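Local coordinates for protein methylmalonyl-CoA carboxyltransferase 5S subunit (Propionibacterium freudenreichii subsp. shermanii, PDB 1RQB) that transfers the carboxyl group from the biotin of the 1.3S subunit to pyruvate, forming oxaloacetate, as the cobalt-dependent 5S component of transcarboxylase, at residues L87-R91 / N129-V133; D138-D142 / P356-S362; D142-M146 / T419-A423; C165-S169 / A199-P203; F386-L391 / V405-E410. All coordinates share one frame; numbering follows the deposited sequence.

Overall arrangement
From the N terminus, interaction 1 comes first and stands apart: it joins helix 83-93 to the turn ahead of strand 133-136, closing a short loop within the TIM barrel. Interactions 2 and 3 both start at the loop after strand 133-136, share Asp142 and touch through Asp138 and Asn145; they close very long loops, tying the barrel to 356-362 and 419-423 of the conserved carboxylase domain. Interaction 4, between two successive barrel loops, is nested inside both and touches interaction 2, where Asn141 meets Cys165. Interaction 5 follows interaction 2 in series, nests within the loop of interaction 3, and pairs two helices of the carboxylase domain.

Interaction 1 of 5, residues L87-R91 / N129-V133; sequences LRTFR and NGMDV
A mixed polar and apolar contact packs helix 83-93 against the turn that runs from helix 116-128 into strand 133-136, on the outer layer of the barrel. Arg91 has its CG anti to the backbone N (chi1 177°) and its chain then bends twice, which carries the guanidinium along the turn. There NH1 donates to Asp132 OD2 at 2.8 Å, a salt bridge that meets the carboxylate on its syn side and lies near the guanidinium plane. The same NH1 makes a weak bond to Gly130 O at 3.0 Å. Gly130 ends the preceding helix in a Schellman motif, and its bare CA lets Arg91 CD come to 3.7 Å; a CB would clash with that carbon, and at this positive phi also with the preceding carbonyl O. One turn earlier, Arg88 NH1 reaches Asn129 OD1 at 2.9 Å, from above the amide plane, while Asn129 ND2 bonds to Lys125 O and Glu448. Beside them, Leu87 points into the turn: CD2 rests on Asn129 CB at 3.7 Å, and CD1 presses tightly on the selenomethionine methyl, Met131 CE, at 3.5 Å. Asp132 OD2 also accepts from Leu99 N, and Arg91 NH2 donates to the carbonyls of Met94 and Ser97.

Interaction 2 of 5, residues D138-D142 / P356-S362; sequences DAMND and PPLVTPS
Met140, a selenomethionine here, reaches from the barrel loop 138-142 to Pro356. Its CB leaves a backbone whose CA sits 4.0 Å from Pro357 CD. CG, anti to the carbonyl carbon (chi1 -54°), passes Ser362 OG at the loose distance of 4.3 Å. The chain bends there, and SE settles against Pro356 CB at 3.8 Å, the two side chains lying side by side and pointing the same way. The side chain also touches Tyr394 and Ser397.

Ala139 is more deeply engaged. Its methyl faces a shallow cup made by Val359 CG2, Pro361 CD, the carbonyl of Thr360 and Ser362 OG, while its carbonyl O lies 3.3 Å from Pro357 CD. No hydrogen bond crosses between the segments. Asp138 braces the loop: OD2 takes Met140 N at 3.0 Å, an Asx turn, and Asp142 N at 2.9 Å, the two donors coming from opposite faces of the carboxylate, within a type I turn from Asp138 to Asn141. The amide of Asn141 lays ND2 against Pro357 CG, and its OD1 accepts from Cys165 N.

The carboxylase-domain loop comes close to the metal site here, the side chain of Val359 lying about 9 Å from the cobalt ion. Pro361, preceded by a cis peptide, leads into helix 362-376, so the contact wedges the start of that helix against the barrel loop between strand 133-136 and helix 144-155.

Interaction 3 of 5, residues D142-M146 / T419-A423; sequences DPRNM and TQRPA
Hydrogen bonds from Arg144 to the carbonyl of Thr419 carry this contact. With CG anti to the carbonyl carbon (chi1 -57°) and a bend at chi3, the chain brings the guanidinium back beside Asp142 and out to Thr419. NH1 donates to Thr419 O at 2.8 Å, nearly straight (162°), on a carbonyl lone pair and in the guanidinium plane; NH2 adds a weaker bond to the same oxygen. Among ionic contacts, Asp142 is gripped side-on by NE and NH2 of Arg144, with NH2 to OD2 at 3.1 Å. This probably fixes the guanidinium's rotation. Asp142 OD1 also accepts from Arg144 N, a capping bond at the start of the helix, and OD2 from Ala396 N.

Packing is modest: Arg421 CD comes within 3.4 Å of Arg144 O, and Pro422 CD sits 3.9 Å from Asn145 OD1. Two waters fill in: one bridges Arg144 O and Arg421 NH1, the other links Asn145 OD1 at 3.1 Å to Ala423 N. Arg421 has its own ionic partners in Asp424 and Asp116, while Asn145 ND2 is held by Asp138 and Tyr394.

The contact joins the N-terminal end of barrel helix 144-155 to the carboxylase-domain loop between helices 403-413 and 430-437.

Interaction 4 of 5, residues C165-S169 / A199-P203; sequences CYTIS and ALLKP
Leu201 fits the flat face of Tyr166 as a bump on a plate. Its CD1 methyl stands over the middle of the ring, 3.6 Å from the centroid and only 12° off the ring normal, a CH-pi contact, and the two side chains cross at about a right angle. With CG anti to the backbone N (chi1 -179°), Tyr166 swings its ring across to the other loop, where CE2 also lies 3.5 Å from Leu201 CA. The ring edge faces Leu200 O.

Leu200 is the second bump. Its CB meets Tyr166 CE2 at 4.0 Å, and its branches enter the hollow along the 165-169 backbone: CD1 sits 4.1 Å from Ile168 N, a buried nitrogen with no hydrogen-bond partner in the model, and CD2 meets Ile168 CD1 at 4.2 Å. Ile168 CD1 also lies 3.7 Å from Leu200 O.

A water bridges the polar atoms, 2.7 Å from Tyr166 OH, donating to Leu200 O and accepting from Lys202 N. A leucine in place of Tyr166 would probably leave the Leu201 methyl without its aromatic face and this water without its hydroxyl partner.

Leu200 N and Leu201 N are both held by Asp196, and Lys202 forms salt bridges to Glu270 and Glu273 of the second subunit. The two loops follow strands 159-163 and 191-193 of the barrel near the metal site, the side chains of Leu201 and Leu200 lying about 9 Å from those of the cobalt ligands His226 and His228 respectively. The Tyr166 ring also packs on Pro205 and Ile209 of helix 203-217, while Leu200 lies against helix 313-316.

Interaction 5 of 5, residues F386-L391 / V405-E410; sequences FADIML and VVKLAE
Met390 and Leu391, against Val406 and Ala409, make the tight part of this helix pair. The short segments 386-390 and 405-410 cross at -125°, with axes 9.0 Å apart, and the small Ala409 lets the backbones close in: its CA is 5.2 Å from Ala387 CA. Its methyl meets Met390 CB at 3.9 Å. Leu391, next along the chain, comes at that methyl with CG and CD2 both touching it, while CD2 also lies against the backbone bond from Glu410 N to Val406 O, 3.8 Å from Glu410 N. A serine in place of Leu391 would probably open a gap over Ala409 and leave that backbone bond without its apolar cover.

In the selenomethionine Met390, CG is anti to the carbonyl carbon (chi1 -64°) and the next two bonds bend, turning the methyl across to the valines: CE lies 3.5 Å from Val406 CG2 and 3.8 Å from Val405 CB. Contact thins out beyond. Phe386 offers just a ring edge, CE2 to Val405 CG1 at 4.1 Å, and Glu410 touches by its CB while its carboxylate turns outward. Lys407 and Leu408 lie on the exposed side of their helix.

No hydrogen bond links the two segments; Asp388 pairs with Lys415 beyond them. Through Phe386 and Ile389 on one hand and this contact on the other, helix 384-390 touches both helix 362-376 and helix 403-413 in the carboxylase domain.

Interaction 1 of 5, residues L87-R91 / N129-V133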
# COMPACT_ATOMS: atom_id res chain seq x y z
N LEU A 87 17.17 14.12 -21.20
CA LEU A 87 15.93 14.64 -21.78
C LEU A 87 15.90 14.34 -23.28
O LEU A 87 14.88 13.89 -23.81
CB LEU A 87 15.82 16.16 -21.56
CG LEU A 87 14.67 16.88 -22.27
CD1 LEU A 87 13.33 16.23 -21.93
CD2 LEU A 87 14.67 18.35 -21.87
N ARG A 88 17.00 14.60 -23.98
CA ARG A 88 17.03 14.31 -25.42
C ARG A 88 16.78 12.83 -25.70
O ARG A 88 16.06 12.47 -26.63
CB ARG A 88 18.36 14.74 -26.05
CG ARG A 88 18.42 16.25 -26.27
CD ARG A 88 19.69 16.68 -26.98
NE ARG A 88 20.87 16.68 -26.13
CZ ARG A 88 21.31 17.76 -25.48
NH1 ARG A 88 20.67 18.91 -25.61
NH2 ARG A 88 22.39 17.69 -24.72
N THR A 89 17.37 11.97 -24.87
CA THR A 89 17.20 10.52 -25.06
C THR A 89 15.74 10.12 -24.84
O THR A 89 15.18 9.36 -25.62
CB THR A 89 18.11 9.73 -24.09
OG1 THR A 89 19.48 10.04 -24.38
CG2 THR A 89 17.91 8.23 -24.26
N PHE A 90 15.12 10.64 -23.78
CA PHE A 90 13.72 10.32 -23.51
C PHE A 90 12.83 10.79 -24.66
O PHE A 90 11.88 10.10 -25.04
CB PHE A 90 13.26 10.99 -22.21
CG PHE A 90 13.67 10.25 -20.95
CD1 PHE A 90 13.90 10.95 -19.77
CD2 PHE A 90 13.80 8.87 -20.95
CE1 PHE A 90 14.25 10.27 -18.58
CE2 PHE A 90 14.15 8.18 -19.76
CZ PHE A 90 14.37 8.89 -18.59
N ARG A 91 13.14 11.96 -25.22
CA ARG A 91 12.33 12.51 -26.31
C ARG A 91 12.39 11.58 -27.53
O ARG A 91 11.40 11.37 -28.22
CB ARG A 91 12.87 13.89 -26.72
CG ARG A 91 12.18 14.56 -27.90
CD ARG A 91 10.73 14.95 -27.63
NE ARG A 91 9.80 13.83 -27.47
CZ ARG A 91 8.55 13.98 -27.02
NH1 ARG A 91 8.12 15.19 -26.68
NH2 ARG A 91 7.74 12.94 -26.95
N ASN A 129 14.32 21.14 -26.34
CA ASN A 129 14.87 19.78 -26.24
C ASN A 129 13.77 18.72 -26.10
O ASN A 129 14.07 17.53 -26.00
CB ASN A 129 15.88 19.73 -25.08
CG ASN A 129 17.24 20.27 -25.50
OD1 ASN A 129 17.93 19.67 -26.32
ND2 ASN A 129 17.63 21.43 -24.95
N GLY A 130 12.51 19.14 -26.12
CA GLY A 130 11.41 18.18 -26.07
C GLY A 130 10.34 18.20 -25.00
O GLY A 130 9.37 17.45 -25.11
N MSE A 131 10.47 19.04 -23.98
CA MSE A 131 9.47 19.04 -22.89
C MSE A 131 8.11 19.49 -23.42
O MSE A 131 8.01 20.45 -24.18
CB MSE A 131 9.95 19.96 -21.77
CG MSE A 131 9.14 19.82 -20.51
SE MSE A 131 9.11 17.94 -20.01
CE MSE A 131 10.98 17.63 -19.79
N ASP A 132 7.04 18.80 -23.01
CA ASP A 132 5.68 19.11 -23.48
C ASP A 132 4.83 19.76 -22.38
O ASP A 132 4.16 20.76 -22.61
CB ASP A 132 4.96 17.83 -23.95
CG ASP A 132 5.60 17.19 -25.16
OD1 ASP A 132 5.73 17.88 -26.20
OD2 ASP A 132 5.97 16.00 -25.09
N VAL A 133 4.83 19.15 -21.20
CA VAL A 133 4.02 19.65 -20.08
C VAL A 133 4.94 20.14 -18.96
O VAL A 133 5.85 19.43 -18.53
CB VAL A 133 3.09 18.54 -19.51
CG1 VAL A 133 2.27 19.07 -18.34
CG2 VAL A 133 2.17 18.01 -20.61

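Interaction 2 of 5, residues D138-D142 / P356-S362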
# COMPACT_ATOMS: atom_id res chain seq x y z
N ASP A 138 5.24 26.41 -6.54
CA ASP A 138 5.96 27.26 -5.57
C ASP A 138 5.71 26.66 -4.19
O ASP A 138 4.57 26.40 -3.81
CB ASP A 138 5.45 28.70 -5.61
CG ASP A 138 6.18 29.59 -4.62
OD1 ASP A 138 7.34 29.95 -4.89
OD2 ASP A 138 5.60 29.91 -3.56
N ALA A 139 6.79 26.47 -3.43
CA ALA A 139 6.74 25.84 -2.11
C ALA A 139 5.83 26.60 -1.13
O ALA A 139 5.33 26.01 -0.18
CB ALA A 139 8.15 25.72 -1.54
N MSE A 140 5.58 27.88 -1.36
CA MSE A 140 4.73 28.64 -0.44
C MSE A 140 3.37 28.94 -1.08
O MSE A 140 2.54 29.63 -0.49
CB MSE A 140 5.42 29.94 -0.05
CG MSE A 140 6.81 29.73 0.50
SE MSE A 140 7.03 30.54 2.22
CE MSE A 140 7.16 32.39 1.63
N ASN A 141 3.15 28.42 -2.29
CA ASN A 141 1.90 28.64 -3.04
C ASN A 141 1.72 30.11 -3.40
O ASN A 141 0.59 30.59 -3.50
CB ASN A 141 0.66 28.17 -2.26
CG ASN A 141 0.42 26.68 -2.37
OD1 ASN A 141 0.85 26.04 -3.34
ND2 ASN A 141 -0.27 26.12 -1.40
N ASP A 142 2.82 30.84 -3.58
CA ASP A 142 2.74 32.25 -4.00
C ASP A 142 2.69 32.26 -5.53
O ASP A 142 3.69 31.99 -6.19
CB ASP A 142 3.97 33.01 -3.49
CG ASP A 142 3.92 34.50 -3.80
OD1 ASP A 142 3.08 34.93 -4.63
OD2 ASP A 142 4.73 35.25 -3.21
N PRO A 356 3.37 28.10 5.95
CA PRO A 356 3.62 27.61 4.59
C PRO A 356 3.49 26.09 4.58
O PRO A 356 3.59 25.43 5.62
CB PRO A 356 5.05 28.06 4.32
CG PRO A 356 5.68 27.96 5.69
CD PRO A 356 4.61 28.62 6.56
N PRO A 357 3.22 25.50 3.40
CA PRO A 357 3.09 24.04 3.27
C PRO A 357 4.45 23.49 3.70
O PRO A 357 5.47 24.11 3.42
CB PRO A 357 2.84 23.85 1.78
CG PRO A 357 2.14 25.13 1.37
CD PRO A 357 2.93 26.18 2.12
N LEU A 358 4.49 22.34 4.37
CA LEU A 358 5.79 21.81 4.82
C LEU A 358 6.40 20.87 3.77
O LEU A 358 6.52 19.67 3.97
CB LEU A 358 5.65 21.10 6.17
CG LEU A 358 5.33 22.05 7.33
CD1 LEU A 358 5.32 21.26 8.62
CD2 LEU A 358 6.36 23.17 7.42
N VAL A 359 6.79 21.46 2.66
CA VAL A 359 7.44 20.71 1.57
C VAL A 359 8.84 21.30 1.40
O VAL A 359 9.12 22.40 1.87
CB VAL A 359 6.67 20.87 0.25
CG1 VAL A 359 5.27 20.35 0.42
CG2 VAL A 359 6.64 22.33 -0.17
N THR A 360 9.72 20.56 0.74
CA THR A 360 11.08 21.07 0.52
C THR A 360 10.97 22.36 -0.29
O THR A 360 10.21 22.43 -1.26
CB THR A 360 11.93 20.06 -0.26
OG1 THR A 360 11.99 18.83 0.46
CG2 THR A 360 13.34 20.60 -0.47
N PRO A 361 11.75 23.40 0.07
CA PRO A 361 12.72 23.50 1.17
C PRO A 361 12.18 24.06 2.48
O PRO A 361 12.89 24.13 3.48
CB PRO A 361 13.77 24.42 0.57
CG PRO A 361 12.91 25.42 -0.14
CD PRO A 361 11.88 24.55 -0.84
N SER A 362 10.92 24.48 2.48
CA SER A 362 10.30 25.08 3.67
C SER A 362 10.41 24.15 4.88
O SER A 362 10.65 24.61 6.00
CB SER A 362 8.83 25.40 3.41
OG SER A 362 8.70 26.34 2.36

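Interaction 3 of 5, residues D142-M146 / T419-A423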
# COMPACT_ATOMS: atom_id res chain seq x y z
N ASP A 142 2.82 30.84 -3.58
CA ASP A 142 2.74 32.25 -4.00
C ASP A 142 2.69 32.26 -5.53
O ASP A 142 3.69 31.99 -6.19
CB ASP A 142 3.97 33.01 -3.49
CG ASP A 142 3.92 34.50 -3.80
OD1 ASP A 142 3.08 34.93 -4.63
OD2 ASP A 142 4.73 35.25 -3.21
N PRO A 143 1.53 32.59 -6.11
CA PRO A 143 1.38 32.62 -7.57
C PRO A 143 2.36 33.54 -8.30
O PRO A 143 2.71 33.29 -9.46
CB PRO A 143 -0.07 33.06 -7.77
CG PRO A 143 -0.74 32.69 -6.48
CD PRO A 143 0.29 33.04 -5.46
N ARG A 144 2.79 34.60 -7.64
CA ARG A 144 3.72 35.55 -8.26
C ARG A 144 5.04 34.87 -8.62
O ARG A 144 5.69 35.24 -9.60
CB ARG A 144 3.97 36.73 -7.32
CG ARG A 144 2.69 37.44 -6.93
CD ARG A 144 2.98 38.57 -5.97
NE ARG A 144 3.68 38.08 -4.78
CZ ARG A 144 4.15 38.87 -3.82
NH1 ARG A 144 3.99 40.18 -3.90
NH2 ARG A 144 4.78 38.34 -2.78
N ASN A 145 5.45 33.89 -7.82
CA ASN A 145 6.71 33.17 -8.09
C ASN A 145 6.54 32.18 -9.24
O ASN A 145 7.52 31.65 -9.76
CB ASN A 145 7.17 32.39 -6.85
CG ASN A 145 7.66 33.29 -5.74
OD1 ASN A 145 8.08 34.42 -5.99
ND2 ASN A 145 7.62 32.79 -4.52
N MSE A 146 5.30 31.95 -9.66
CA MSE A 146 5.06 30.99 -10.75
C MSE A 146 4.75 31.71 -12.07
O MSE A 146 4.95 31.15 -13.15
CB MSE A 146 3.85 30.10 -10.41
CG MSE A 146 4.01 29.27 -9.13
SE MSE A 146 2.47 28.09 -8.86
CE MSE A 146 1.72 28.87 -7.24
N THR A 419 7.64 42.86 0.40
CA THR A 419 6.34 42.20 0.22
C THR A 419 6.04 41.98 -1.26
O THR A 419 5.07 41.32 -1.62
CB THR A 419 5.22 43.04 0.86
OG1 THR A 419 5.25 44.37 0.33
CG2 THR A 419 5.41 43.11 2.38
N GLN A 420 6.90 42.53 -2.12
CA GLN A 420 6.70 42.36 -3.57
C GLN A 420 7.48 41.13 -4.04
O GLN A 420 8.33 40.60 -3.32
CB GLN A 420 7.18 43.62 -4.30
CG GLN A 420 6.94 43.63 -5.81
CD GLN A 420 5.48 43.38 -6.18
OE1 GLN A 420 5.05 42.24 -6.33
NE2 GLN A 420 4.71 44.45 -6.33
N ARG A 421 7.18 40.68 -5.25
CA ARG A 421 7.85 39.50 -5.83
C ARG A 421 9.36 39.72 -5.76
O ARG A 421 9.88 40.70 -6.28
CB ARG A 421 7.41 39.33 -7.28
CG ARG A 421 7.89 38.04 -7.94
CD ARG A 421 7.56 38.04 -9.42
NE ARG A 421 8.33 39.08 -10.11
CZ ARG A 421 9.00 38.88 -11.23
NH1 ARG A 421 9.00 37.69 -11.81
NH2 ARG A 421 9.73 39.87 -11.75
N PRO A 422 10.09 38.78 -5.13
CA PRO A 422 11.55 38.88 -4.99
C PRO A 422 12.35 39.13 -6.27
O PRO A 422 13.29 39.92 -6.26
CB PRO A 422 11.92 37.54 -4.35
CG PRO A 422 10.72 37.24 -3.50
CD PRO A 422 9.56 37.62 -4.39
N ALA A 423 11.97 38.48 -7.36
CA ALA A 423 12.71 38.60 -8.63
C ALA A 423 12.66 40.02 -9.18
O ALA A 423 13.43 40.37 -10.07
CB ALA A 423 12.18 37.61 -9.65
O HOH W 1 7.47 35.16 -11.56
O HOH W 2 10.47 35.85 -7.39

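Interaction 4 of 5, residues C165-S169 / A199-P203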
# COMPACT_ATOMS: atom_id res chain seq x y z
N CYS A 165 0.01 23.40 -3.92
CA CYS A 165 0.53 22.42 -2.96
C CYS A 165 -0.50 22.31 -1.84
O CYS A 165 -0.84 23.29 -1.17
CB CYS A 165 1.87 22.86 -2.38
SG CYS A 165 3.22 22.77 -3.57
N TYR A 166 -1.01 21.10 -1.66
CA TYR A 166 -2.04 20.84 -0.65
C TYR A 166 -1.39 20.66 0.72
O TYR A 166 -0.36 20.02 0.87
CB TYR A 166 -2.81 19.56 -0.97
CG TYR A 166 -3.89 19.28 0.05
CD1 TYR A 166 -5.07 20.01 0.06
CD2 TYR A 166 -3.71 18.31 1.05
CE1 TYR A 166 -6.06 19.79 1.03
CE2 TYR A 166 -4.68 18.08 2.03
CZ TYR A 166 -5.85 18.83 2.01
OH TYR A 166 -6.82 18.60 2.96
N THR A 167 -2.01 21.26 1.72
CA THR A 167 -1.52 21.07 3.10
C THR A 167 -2.72 21.20 4.04
O THR A 167 -3.82 21.53 3.62
CB THR A 167 -0.41 22.10 3.50
OG1 THR A 167 0.06 21.80 4.82
CG2 THR A 167 -0.96 23.53 3.50
N ILE A 168 -2.48 20.87 5.30
CA ILE A 168 -3.52 21.03 6.33
C ILE A 168 -2.99 22.06 7.33
O ILE A 168 -1.86 21.96 7.79
CB ILE A 168 -3.84 19.70 7.05
CG1 ILE A 168 -4.51 18.72 6.07
CG2 ILE A 168 -4.78 19.94 8.22
CD1 ILE A 168 -4.74 17.33 6.64
N SER A 169 -3.78 23.09 7.59
CA SER A 169 -3.39 24.13 8.56
C SER A 169 -4.62 24.98 8.86
O SER A 169 -5.61 24.95 8.13
CB SER A 169 -2.29 25.04 8.00
OG SER A 169 -2.87 26.15 7.33
N ALA A 199 1.04 13.32 1.24
CA ALA A 199 -0.10 12.39 1.27
C ALA A 199 -1.10 12.78 2.35
O ALA A 199 -1.68 11.93 3.03
CB ALA A 199 0.39 10.95 1.51
N LEU A 200 -1.33 14.08 2.49
CA LEU A 200 -2.24 14.59 3.52
C LEU A 200 -3.68 14.68 3.02
O LEU A 200 -4.60 14.88 3.82
CB LEU A 200 -1.81 16.00 3.93
CG LEU A 200 -0.60 16.11 4.84
CD1 LEU A 200 -0.14 17.57 4.88
CD2 LEU A 200 -0.98 15.62 6.22
N LEU A 201 -3.89 14.54 1.72
CA LEU A 201 -5.23 14.69 1.15
C LEU A 201 -6.11 13.48 1.43
O LEU A 201 -5.90 12.39 0.90
CB LEU A 201 -5.14 14.93 -0.37
CG LEU A 201 -6.48 15.22 -1.06
CD1 LEU A 201 -7.01 16.60 -0.62
CD2 LEU A 201 -6.26 15.23 -2.58
N LYS A 202 -7.11 13.67 2.29
CA LYS A 202 -8.05 12.60 2.63
C LYS A 202 -9.17 12.57 1.59
O LYS A 202 -9.33 13.52 0.82
CB LYS A 202 -8.61 12.78 4.04
CG LYS A 202 -7.55 12.57 5.15
CD LYS A 202 -8.17 12.69 6.52
CE LYS A 202 -7.18 12.35 7.63
NZ LYS A 202 -7.89 12.16 8.93
N PRO A 203 -9.95 11.49 1.55
CA PRO A 203 -11.05 11.32 0.60
C PRO A 203 -12.10 12.43 0.51
O PRO A 203 -12.41 12.89 -0.59
CB PRO A 203 -11.67 9.99 1.01
CG PRO A 203 -10.49 9.23 1.51
CD PRO A 203 -9.78 10.27 2.36
O HOH W 3 -6.95 16.08 4.04

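Interaction 5 of 5, residues F386-L391 / V405-E410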
# COMPACT_ATOMS: atom_id res chain seq x y z
N PHE A 386 15.81 31.01 7.28
CA PHE A 386 14.59 31.33 8.04
C PHE A 386 14.38 32.85 8.04
O PHE A 386 13.26 33.34 7.88
CB PHE A 386 14.66 30.85 9.49
CG PHE A 386 13.38 31.07 10.25
CD1 PHE A 386 12.26 30.27 10.02
CD2 PHE A 386 13.27 32.13 11.15
CE1 PHE A 386 11.05 30.52 10.68
CE2 PHE A 386 12.07 32.39 11.81
CZ PHE A 386 10.96 31.58 11.57
N ALA A 387 15.48 33.58 8.22
CA ALA A 387 15.42 35.05 8.22
C ALA A 387 14.84 35.53 6.89
O ALA A 387 14.03 36.46 6.86
CB ALA A 387 16.80 35.63 8.43
N ASP A 388 15.26 34.91 5.80
CA ASP A 388 14.80 35.30 4.46
C ASP A 388 13.29 35.04 4.31
O ASP A 388 12.58 35.86 3.73
CB ASP A 388 15.57 34.54 3.37
CG ASP A 388 16.83 35.27 2.93
OD1 ASP A 388 17.65 34.66 2.21
OD2 ASP A 388 17.00 36.45 3.29
N ILE A 389 12.81 33.91 4.82
CA ILE A 389 11.37 33.62 4.75
C ILE A 389 10.60 34.69 5.52
O ILE A 389 9.64 35.26 5.01
CB ILE A 389 11.02 32.25 5.37
CG1 ILE A 389 11.63 31.11 4.54
CG2 ILE A 389 9.51 32.08 5.44
CD1 ILE A 389 11.28 29.72 5.04
N MSE A 390 11.03 34.97 6.74
CA MSE A 390 10.35 35.95 7.60
C MSE A 390 10.37 37.34 6.97
O MSE A 390 9.44 38.12 7.16
CB MSE A 390 11.01 36.02 8.98
CG MSE A 390 10.90 34.74 9.80
SE MSE A 390 9.05 34.23 10.13
CE MSE A 390 8.33 35.97 10.59
N LEU A 391 11.41 37.66 6.21
CA LEU A 391 11.52 39.01 5.62
C LEU A 391 10.90 39.07 4.22
O LEU A 391 10.95 40.12 3.57
CB LEU A 391 12.99 39.44 5.58
CG LEU A 391 13.61 39.51 6.98
CD1 LEU A 391 15.12 39.65 6.89
CD2 LEU A 391 12.99 40.67 7.73
N VAL A 405 8.34 38.39 15.22
CA VAL A 405 9.45 37.59 14.70
C VAL A 405 10.06 38.26 13.46
O VAL A 405 11.25 38.12 13.19
CB VAL A 405 9.00 36.18 14.33
CG1 VAL A 405 10.21 35.35 13.91
CG2 VAL A 405 8.30 35.54 15.52
N VAL A 406 9.24 38.98 12.71
CA VAL A 406 9.74 39.68 11.52
C VAL A 406 10.78 40.71 11.97
O VAL A 406 11.88 40.81 11.42
CB VAL A 406 8.61 40.41 10.78
CG1 VAL A 406 9.19 41.30 9.71
CG2 VAL A 406 7.67 39.40 10.16
N LYS A 407 10.41 41.47 12.99
CA LYS A 407 11.27 42.53 13.54
C LYS A 407 12.61 41.92 13.96
O LYS A 407 13.67 42.44 13.63
CB LYS A 407 10.56 43.18 14.74
CG LYS A 407 11.27 44.40 15.31
CD LYS A 407 10.43 45.01 16.43
CE LYS A 407 11.07 46.25 17.02
NZ LYS A 407 10.22 46.85 18.09
N LEU A 408 12.56 40.80 14.67
CA LEU A 408 13.79 40.13 15.13
C LEU A 408 14.66 39.73 13.93
O LEU A 408 15.88 39.84 13.98
CB LEU A 408 13.45 38.89 15.95
CG LEU A 408 12.66 39.11 17.24
CD1 LEU A 408 12.49 37.78 17.97
CD2 LEU A 408 13.39 40.12 18.12
N ALA A 409 14.02 39.27 12.86
CA ALA A 409 14.74 38.83 11.66
C ALA A 409 15.48 40.00 11.02
O ALA A 409 16.61 39.86 10.55
CB ALA A 409 13.77 38.21 10.65
N GLU A 410 14.84 41.16 11.00
CA GLU A 410 15.45 42.36 10.41
C GLU A 410 16.63 42.84 11.25
O GLU A 410 17.62 43.34 10.71
CB GLU A 410 14.40 43.47 10.29
CG GLU A 410 14.96 44.78 9.78
CD GLU A 410 13.88 45.78 9.42
OE1 GLU A 410 12.79 45.72 10.04
OE2 GLU A 410 14.11 46.63 8.53